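Long-range contacts in Glyoxalase/Bleomycin resistance protein/dioxygenase domain (Frankia sp., PDB 2RK0), which is of unconfirmed function but belongs to the glyoxalase/bleomycin resistance/dioxygenase superfamily, whose members are typically metal-dependent enzymes or drug-binding resistance proteins: residues A[27-32]-A[43-48]; A[75-81]-A[121-126]. One frame throughout, in Å; residues are numbered along the deposited sequence.

Reading from the N terminus, the chain runs through strand 6-12 and helix 16-27 before contact 1, where residues 27-32 leave the helix and enter strand 30-36; the chain then reverses and returns as strand 40-46, bringing 43-48 beside 27-32 and closing a short hairpin. Contact 2 comes later and in series: strand 72-80 leads into helix 83-96, and strands 104-106 and 109-115 follow before residues 121-126 return beside residues 75-81, closing a loop of 39 intervening residues. Each contact belongs to a different four-stranded sheet of order 1-4-3-2. Their centres lie about 16 Å apart, yet they touch: Phe78 of contact 2 packs against Leu27 and Leu47 of contact 1, and both contacts also reach the second subunit.

Contact 1: A[27-32]-A[43-48]; sequences LDWKEL and AHGVLP
Helix 16-27 gives way to the first strand of a beta hairpin through Asp28, which takes phi 59°, psi 30°. Strand 30-32 then pairs antiparallel with strand 43-46, strongly twisted, their axes 4.3 Å apart at closest and 127° between directions. Lys30 and Val46 form a hydrogen-bonded pair closed from both sides: Lys30 N to Val46 O is 2.8 Å, Val46 N to Lys30 O 2.9 Å. Next comes the non-hydrogen-bonded pair Glu31-Gly45, whose CA atoms stand only 3.9 Å apart, and beyond it Leu32 N donates to His44 O at 2.7 Å.

The bare Gly45 is what admits Trp29. With chi1 t and chi2 80°, the indole lies along 43-45, NE1 3.2 Å from Gly45 CA and CH2 3.8 Å from Ala43 CB; a CB on Gly45 would collide with the ring. Trp29 NE1 donates a hydrogen bond to Ile53 O on strand 52-58, and the indole packs on Cys20 and Tyr23 of helix 16-27. Leu47 CD2 closes in on Trp29 CB at 3.6 Å and Leu27 CB at 3.8 Å, while Pro48 CD sits 3.2 Å from Leu27 O. On the Lys30-Val46 face, Leu32 CD1 meets Val46 CG2 at 3.7 Å.

Asp28 OD2 forms a salt bridge with Arg92 of helix 83-96, Glu31 OE1 another with Arg34 inside the hairpin, and His44 NE2 is hydrogen-bonded to Ser52 OG of strand 52-58. Backbone hydrogen bonds also join Ala43 to Leu55, Gly45 to Ile53 and His44 to Val33. Backbone pairing and apolar pairs (Leu32-Val46, Trp29-Ala43) hold the hairpin; Leu27 and Leu47 tie it to Phe78 of the other sheet.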
ATOM      1  N   LEU A  27       4.301  -4.451  14.590  1.00 19.83           N
ATOM      2  CA  LEU A  27       3.101  -5.059  14.025  1.00 21.33           C
ATOM      3  C   LEU A  27       3.052  -6.578  14.081  1.00 22.64           C
ATOM      4  O   LEU A  27       2.178  -7.189  13.468  1.00 22.40           O
ATOM      5  CB  LEU A  27       2.935  -4.601  12.572  1.00 20.53           C
ATOM      6  CG  LEU A  27       2.949  -3.089  12.335  1.00 21.20           C
ATOM      7  CD1 LEU A  27       2.995  -2.804  10.838  1.00 22.97           C
ATOM      8  CD2 LEU A  27       1.724  -2.452  12.970  1.00 20.01           C
ATOM      9  N   ASP A  28       3.972  -7.188  14.819  1.00 21.92           N
ATOM     10  CA  ASP A  28       4.005  -8.644  14.916  1.00 22.98           C
ATOM     11  C   ASP A  28       4.175  -9.261  13.546  1.00 21.88           C
ATOM     12  O   ASP A  28       3.686 -10.357  13.276  1.00 19.62           O
ATOM     13  CB  ASP A  28       2.728  -9.191  15.554  1.00 26.74           C
ATOM     14  CG  ASP A  28       2.620  -8.834  17.016  1.00 28.42           C
ATOM     15  OD1 ASP A  28       3.629  -9.012  17.727  1.00 28.53           O
ATOM     16  OD2 ASP A  28       1.536  -8.386  17.440  1.00 32.29           O
ATOM     17  N   TRP A  29       4.852  -8.529  12.670  1.00 21.53           N
ATOM     18  CA  TRP A  29       5.149  -9.015  11.329  1.00 21.28           C
ATOM     19  C   TRP A  29       6.014 -10.243  11.569  1.00 21.18           C
ATOM     20  O   TRP A  29       6.892 -10.210  12.421  1.00 19.50           O
ATOM     21  CB  TRP A  29       5.964  -7.957  10.582  1.00 20.95           C
ATOM     22  CG  TRP A  29       6.473  -8.349   9.219  1.00 21.45           C
ATOM     23  CD1 TRP A  29       5.771  -8.347   8.044  1.00 20.58           C
ATOM     24  CD2 TRP A  29       7.825  -8.683   8.877  1.00 21.09           C
ATOM     25  NE1 TRP A  29       6.605  -8.644   6.994  1.00 20.47           N
ATOM     26  CE2 TRP A  29       7.869  -8.853   7.474  1.00 20.50           C
ATOM     27  CE3 TRP A  29       9.002  -8.847   9.617  1.00 21.49           C
ATOM     28  CZ2 TRP A  29       9.053  -9.177   6.795  1.00 20.92           C
ATOM     29  CZ3 TRP A  29      10.175  -9.169   8.942  1.00 22.01           C
ATOM     30  CH2 TRP A  29      10.190  -9.330   7.541  1.00 21.91           C
ATOM     31  N   LYS A  30       5.767 -11.323  10.837  1.00 24.78           N
ATOM     32  CA  LYS A  30       6.571 -12.528  10.997  1.00 25.58           C
ATOM     33  C   LYS A  30       7.278 -12.860   9.695  1.00 25.92           C
ATOM     34  O   LYS A  30       6.639 -13.144   8.687  1.00 25.09           O
ATOM     35  CB  LYS A  30       5.712 -13.722  11.408  1.00 27.77           C
ATOM     36  CG  LYS A  30       6.521 -15.016  11.494  1.00 29.52           C
ATOM     37  CD  LYS A  30       5.649 -16.229  11.764  1.00 33.57           C
ATOM     38  CE  LYS A  30       6.486 -17.508  11.758  1.00 35.17           C
ATOM     39  NZ  LYS A  30       5.664 -18.736  11.944  1.00 36.45           N
ATOM     40  N   GLU A  31       8.605 -12.839   9.732  1.00 26.27           N
ATOM     41  CA  GLU A  31       9.415 -13.130   8.558  1.00 26.72           C
ATOM     42  C   GLU A  31       9.295 -14.600   8.163  1.00 27.65           C
ATOM     43  O   GLU A  31       9.467 -15.484   9.000  1.00 24.89           O
ATOM     44  CB  GLU A  31      10.877 -12.796   8.852  1.00 26.54           C
ATOM     45  CG  GLU A  31      11.794 -12.866   7.648  1.00 29.72           C
ATOM     46  CD  GLU A  31      13.263 -12.672   8.012  1.00 32.51           C
ATOM     47  OE1 GLU A  31      13.582 -11.699   8.728  1.00 32.64           O
ATOM     48  OE2 GLU A  31      14.095 -13.493   7.573  1.00 32.67           O
ATOM     49  N   LEU A  32       8.998 -14.856   6.891  1.00 27.98           N
ATOM     50  CA  LEU A  32       8.879 -16.226   6.405  1.00 30.27           C
ATOM     51  C   LEU A  32      10.105 -16.634   5.595  1.00 31.55           C
ATOM     52  O   LEU A  32      10.450 -17.812   5.529  1.00 30.46           O
ATOM     53  CB  LEU A  32       7.626 -16.391   5.543  1.00 31.84           C
ATOM     54  CG  LEU A  32       6.267 -16.206   6.222  1.00 34.02           C
ATOM     55  CD1 LEU A  32       5.181 -16.698   5.287  1.00 36.77           C
ATOM     56  CD2 LEU A  32       6.220 -16.983   7.529  1.00 35.42           C
ATOM     57  N   ALA A  43      12.905  -9.434   2.422  1.00 24.20           N
ATOM     58  CA  ALA A  43      12.433 -10.246   3.529  1.00 23.38           C
ATOM     59  C   ALA A  43      10.919 -10.227   3.418  1.00 23.40           C
ATOM     60  O   ALA A  43      10.291  -9.170   3.495  1.00 21.12           O
ATOM     61  CB  ALA A  43      12.879  -9.659   4.865  1.00 23.15           C
ATOM     62  N   HIS A  44      10.341 -11.399   3.197  1.00 24.28           N
ATOM     63  CA  HIS A  44       8.903 -11.529   3.073  1.00 23.84           C
ATOM     64  C   HIS A  44       8.322 -12.025   4.389  1.00 23.92           C
ATOM     65  O   HIS A  44       8.756 -13.045   4.919  1.00 23.30           O
ATOM     66  CB  HIS A  44       8.556 -12.525   1.967  1.00 27.80           C
ATOM     67  CG  HIS A  44       7.104 -12.882   1.911  1.00 31.93           C
ATOM     68  ND1 HIS A  44       6.645 -14.032   1.305  1.00 35.49           N
ATOM     69  CD2 HIS A  44       6.008 -12.244   2.385  1.00 33.69           C
ATOM     70  CE1 HIS A  44       5.328 -14.087   1.411  1.00 35.39           C
ATOM     71  NE2 HIS A  44       4.917 -13.015   2.062  1.00 34.40           N
ATOM     72  N   GLY A  45       7.339 -11.300   4.908  1.00 21.52           N
ATOM     73  CA  GLY A  45       6.708 -11.698   6.150  1.00 22.29           C
ATOM     74  C   GLY A  45       5.209 -11.491   6.079  1.00 22.11           C
ATOM     75  O   GLY A  45       4.696 -10.924   5.112  1.00 19.86           O
ATOM     76  N   VAL A  46       4.497 -11.957   7.098  1.00 21.71           N
ATOM     77  CA  VAL A  46       3.051 -11.792   7.130  1.00 22.49           C
ATOM     78  C   VAL A  46       2.641 -11.175   8.452  1.00 22.67           C
ATOM     79  O   VAL A  46       3.269 -11.417   9.485  1.00 21.92           O
ATOM     80  CB  VAL A  46       2.320 -13.139   6.966  1.00 24.78           C
ATOM     81  CG1 VAL A  46       0.827 -12.900   6.859  1.00 25.04           C
ATOM     82  CG2 VAL A  46       2.828 -13.864   5.730  1.00 26.11           C
ATOM     83  N   LEU A  47       1.590 -10.367   8.415  1.00 23.04           N
ATOM     84  CA  LEU A  47       1.082  -9.711   9.612  1.00 24.62           C
ATOM     85  C   LEU A  47      -0.097 -10.488  10.166  1.00 26.34           C
ATOM     86  O   LEU A  47      -0.687 -11.317   9.474  1.00 27.62           O
ATOM     87  CB  LEU A  47       0.575  -8.305   9.284  1.00 23.84           C
ATOM     88  CG  LEU A  47       1.489  -7.278   8.623  1.00 24.63           C
ATOM     89  CD1 LEU A  47       0.661  -6.057   8.300  1.00 26.15           C
ATOM     90  CD2 LEU A  47       2.645  -6.917   9.535  1.00 25.57           C
ATOM     91  N   PRO A  48      -0.439 -10.251  11.437  1.00 27.65           N
ATOM     92  CA  PRO A  48      -1.592 -10.973  11.972  1.00 28.96           C
ATOM     93  C   PRO A  48      -2.741 -10.529  11.058  1.00 31.42           C
ATOM     94  O   PRO A  48      -2.769  -9.376  10.611  1.00 31.55           O
ATOM     95  CB  PRO A  48      -1.720 -10.405  13.377  1.00 28.88           C
ATOM     96  CG  PRO A  48      -0.272 -10.164  13.758  1.00 28.66           C
ATOM     97  CD  PRO A  48       0.300  -9.546  12.501  1.00 26.43           C
TER

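Contact 2: A[75-81]-A[121-126]; sequences HLSFSVE and ALEAML
Parallel beta pairing joins an outermost strand of the second four-stranded sheet within this chain, 72-80, to its neighbour 121-127. The two run at 27°, axes 4.5 Å apart at closest, in the register His75-Ala121 through Val80-Leu126. Five backbone hydrogen bonds zigzag between them: Leu76 N to Ala121 O (3.0 Å), Glu123 N to Leu76 O (2.9 Å), Phe78 N to Glu123 O (2.8 Å), Met125 N to Phe78 O (2.8 Å) and Val80 N to Met125 O (2.9 Å). Leu76 and Phe78 thus use both amide and carbonyl towards this partner.

One face carries Leu76, Phe78, Leu122 and Ala124. Leu122 (m, t) brings CD2 to 3.8 Å from Leu76 CB and 4.2 Å from Phe78 CE2; Val80 CG1 lies 4.0 Å from Ala124 CB, and helix 83-96 packs on both through Leu86. Phe78, chi1 m, reaches Leu27 of helix 16-27 and Leu47 just after strand 40-46. The opposite face is more polar, with Ser77, Ser79, Glu123 and selenomethionine Met125. Glu123 (m, t) places OE2 over one face of the His75 ring, whose chi1 is p, with Glu123 OE1 3.5 Å from His75 CE1.

On its other edge, residues 75-80 pair antiparallel with a strand of the second subunit, so the sheet continues across the dimer interface, and the His75 ring meets His8 of that subunit nearly perpendicularly. The 1-4-3-2 strand order, with a helix between the first two strands in sequence, is that of the beta-alpha-beta-beta-beta module from which the vicinal oxygen chelate fold of glyoxalases is built.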
ATOM      1  N   HIS A  75       0.203   6.867   1.841  1.00 14.84           N
ATOM      2  CA  HIS A  75       0.172   6.205   3.143  1.00 15.66           C
ATOM      3  C   HIS A  75      -0.599   4.885   3.073  1.00 15.86           C
ATOM      4  O   HIS A  75      -1.433   4.699   2.190  1.00 15.40           O
ATOM      5  CB  HIS A  75      -0.414   7.117   4.234  1.00 17.47           C
ATOM      6  CG  HIS A  75      -1.870   7.413   4.072  1.00 18.51           C
ATOM      7  ND1 HIS A  75      -2.858   6.548   4.488  1.00 18.74           N
ATOM      8  CD2 HIS A  75      -2.504   8.497   3.563  1.00 17.97           C
ATOM      9  CE1 HIS A  75      -4.041   7.088   4.246  1.00 17.97           C
ATOM     10  NE2 HIS A  75      -3.853   8.268   3.686  1.00 18.71           N
ATOM     11  N   LEU A  76      -0.291   3.970   3.993  1.00 15.37           N
ATOM     12  CA  LEU A  76      -0.936   2.660   4.048  1.00 16.90           C
ATOM     13  C   LEU A  76      -1.738   2.524   5.348  1.00 16.12           C
ATOM     14  O   LEU A  76      -1.191   2.662   6.436  1.00 15.02           O
ATOM     15  CB  LEU A  76       0.124   1.561   3.973  1.00 13.95           C
ATOM     16  CG  LEU A  76      -0.347   0.107   4.025  1.00 18.68           C
ATOM     17  CD1 LEU A  76      -1.355  -0.168   2.909  1.00 15.21           C
ATOM     18  CD2 LEU A  76       0.863  -0.802   3.894  1.00 16.60           C
ATOM     19  N   SER A  77      -3.032   2.254   5.225  1.00 16.19           N
ATOM     20  CA  SER A  77      -3.892   2.139   6.393  1.00 16.70           C
ATOM     21  C   SER A  77      -4.401   0.719   6.648  1.00 17.34           C
ATOM     22  O   SER A  77      -5.033   0.105   5.787  1.00 15.08           O
ATOM     23  CB  SER A  77      -5.072   3.099   6.253  1.00 18.21           C
ATOM     24  OG  SER A  77      -5.876   3.072   7.416  1.00 21.94           O
ATOM     25  N   PHE A  78      -4.117   0.218   7.848  1.00 17.02           N
ATOM     26  CA  PHE A  78      -4.516  -1.126   8.262  1.00 19.08           C
ATOM     27  C   PHE A  78      -5.826  -1.101   9.053  1.00 18.54           C
ATOM     28  O   PHE A  78      -6.110  -0.141   9.770  1.00 16.40           O
ATOM     29  CB  PHE A  78      -3.436  -1.748   9.159  1.00 19.16           C
ATOM     30  CG  PHE A  78      -2.053  -1.755   8.553  1.00 21.30           C
ATOM     31  CD1 PHE A  78      -1.760  -2.557   7.453  1.00 19.39           C
ATOM     32  CD2 PHE A  78      -1.037  -0.975   9.103  1.00 21.18           C
ATOM     33  CE1 PHE A  78      -0.474  -2.584   6.908  1.00 20.22           C
ATOM     34  CE2 PHE A  78       0.253  -0.995   8.565  1.00 21.17           C
ATOM     35  CZ  PHE A  78       0.533  -1.802   7.466  1.00 20.02           C
ATOM     36  N   SER A  79      -6.616  -2.163   8.928  1.00 18.11           N
ATOM     37  CA  SER A  79      -7.859  -2.271   9.682  1.00 18.49           C
ATOM     38  C   SER A  79      -7.545  -3.026  10.972  1.00 19.43           C
ATOM     39  O   SER A  79      -6.821  -4.020  10.936  1.00 18.33           O
ATOM     40  CB  SER A  79      -8.914  -3.072   8.902  1.00 18.33           C
ATOM     41  OG  SER A  79      -9.375  -2.379   7.760  1.00 21.64           O
ATOM     42  N   VAL A  80      -8.060  -2.545  12.103  1.00 18.98           N
ATOM     43  CA  VAL A  80      -7.880  -3.235  13.380  1.00 20.48           C
ATOM     44  C   VAL A  80      -9.280  -3.554  13.903  1.00 21.36           C
ATOM     45  O   VAL A  80     -10.253  -2.893  13.537  1.00 22.16           O
ATOM     46  CB  VAL A  80      -7.097  -2.386  14.423  1.00 21.76           C
ATOM     47  CG1 VAL A  80      -5.678  -2.144  13.920  1.00 21.82           C
ATOM     48  CG2 VAL A  80      -7.819  -1.070  14.696  1.00 21.68           C
ATOM     49  N   GLU A  81      -9.384  -4.557  14.762  1.00 21.16           N
ATOM     50  CA  GLU A  81     -10.679  -4.990  15.274  1.00 20.03           C
ATOM     51  C   GLU A  81     -11.249  -4.300  16.505  1.00 19.38           C
ATOM     52  O   GLU A  81     -12.469  -4.163  16.622  1.00 17.54           O
ATOM     53  CB  GLU A  81     -10.628  -6.498  15.514  1.00 22.98           C
ATOM     54  CG  GLU A  81     -10.233  -7.267  14.264  1.00 26.45           C
ATOM     55  CD  GLU A  81     -10.055  -8.747  14.514  1.00 27.99           C
ATOM     56  OE1 GLU A  81      -9.431  -9.110  15.536  1.00 28.32           O
ATOM     57  OE2 GLU A  81     -10.530  -9.544  13.680  1.00 31.09           O
ATOM     58  N   ALA A 121       4.613   6.579   5.908  1.00 15.48           N
ATOM     59  CA  ALA A 121       3.352   6.864   6.575  1.00 15.59           C
ATOM     60  C   ALA A 121       2.381   5.689   6.642  1.00 16.77           C
ATOM     61  O   ALA A 121       1.931   5.182   5.613  1.00 15.04           O
ATOM     62  CB  ALA A 121       2.672   8.061   5.916  1.00 15.22           C
ATOM     63  N   LEU A 122       2.054   5.287   7.869  1.00 17.20           N
ATOM     64  CA  LEU A 122       1.137   4.186   8.136  1.00 17.62           C
ATOM     65  C   LEU A 122       0.008   4.642   9.063  1.00 17.41           C
ATOM     66  O   LEU A 122       0.127   5.658   9.760  1.00 14.26           O
ATOM     67  CB  LEU A 122       1.884   3.034   8.813  1.00 17.52           C
ATOM     68  CG  LEU A 122       3.121   2.501   8.094  1.00 17.59           C
ATOM     69  CD1 LEU A 122       3.816   1.463   8.985  1.00 17.63           C
ATOM     70  CD2 LEU A 122       2.705   1.897   6.754  1.00 15.74           C
ATOM     71  N   GLU A 123      -1.085   3.883   9.059  1.00 16.17           N
ATOM     72  CA  GLU A 123      -2.239   4.176   9.897  1.00 18.51           C
ATOM     73  C   GLU A 123      -2.915   2.882  10.346  1.00 18.08           C
ATOM     74  O   GLU A 123      -2.820   1.850   9.675  1.00 15.81           O
ATOM     75  CB  GLU A 123      -3.292   4.998   9.140  1.00 19.50           C
ATOM     76  CG  GLU A 123      -2.845   6.340   8.607  1.00 26.59           C
ATOM     77  CD  GLU A 123      -4.024   7.164   8.093  1.00 29.82           C
ATOM     78  OE1 GLU A 123      -4.993   6.565   7.580  1.00 31.96           O
ATOM     79  OE2 GLU A 123      -3.976   8.405   8.190  1.00 31.82           O
ATOM     80  N   ALA A 124      -3.582   2.955  11.493  1.00 17.50           N
ATOM     81  CA  ALA A 124      -4.356   1.837  12.033  1.00 17.90           C
ATOM     82  C   ALA A 124      -5.733   2.461  12.205  1.00 17.55           C
ATOM     83  O   ALA A 124      -5.868   3.525  12.813  1.00 16.37           O
ATOM     84  CB  ALA A 124      -3.815   1.392  13.360  1.00 17.68           C
HETATM   85  N   MSE A 125      -6.744   1.784  11.681  1.00 17.43           N
HETATM   86  CA  MSE A 125      -8.105   2.292  11.690  1.00 19.80           C
HETATM   87  C   MSE A 125      -9.157   1.385  12.335  1.00 18.48           C
HETATM   88  O   MSE A 125      -9.175   0.183  12.091  1.00 16.13           O
HETATM   89  CB  MSE A 125      -8.488   2.560  10.237  1.00 23.65           C
HETATM   90  CG  MSE A 125      -9.967   2.621   9.948  1.00 33.00           C
HETATM   91 SE   MSE A 125     -10.568   4.468   9.933  1.00 60.38          SE
HETATM   92  CE  MSE A 125     -11.560   4.605  11.609  1.00 41.87           C
ATOM     93  N   LEU A 126     -10.036   1.985  13.139  1.00 17.79           N
ATOM     94  CA  LEU A 126     -11.125   1.269  13.810  1.00 18.84           C
ATOM     95  C   LEU A 126     -12.439   1.947  13.427  1.00 19.02           C
ATOM     96  O   LEU A 126     -12.593   3.158  13.600  1.00 18.75           O
ATOM     97  CB  LEU A 126     -10.956   1.319  15.327  1.00 17.59           C
ATOM     98  CG  LEU A 126     -12.051   0.632  16.159  1.00 20.31           C
ATOM     99  CD1 LEU A 126     -11.971  -0.888  15.964  1.00 18.25           C
ATOM    100  CD2 LEU A 126     -11.880   0.995  17.643  1.00 18.61           C
TER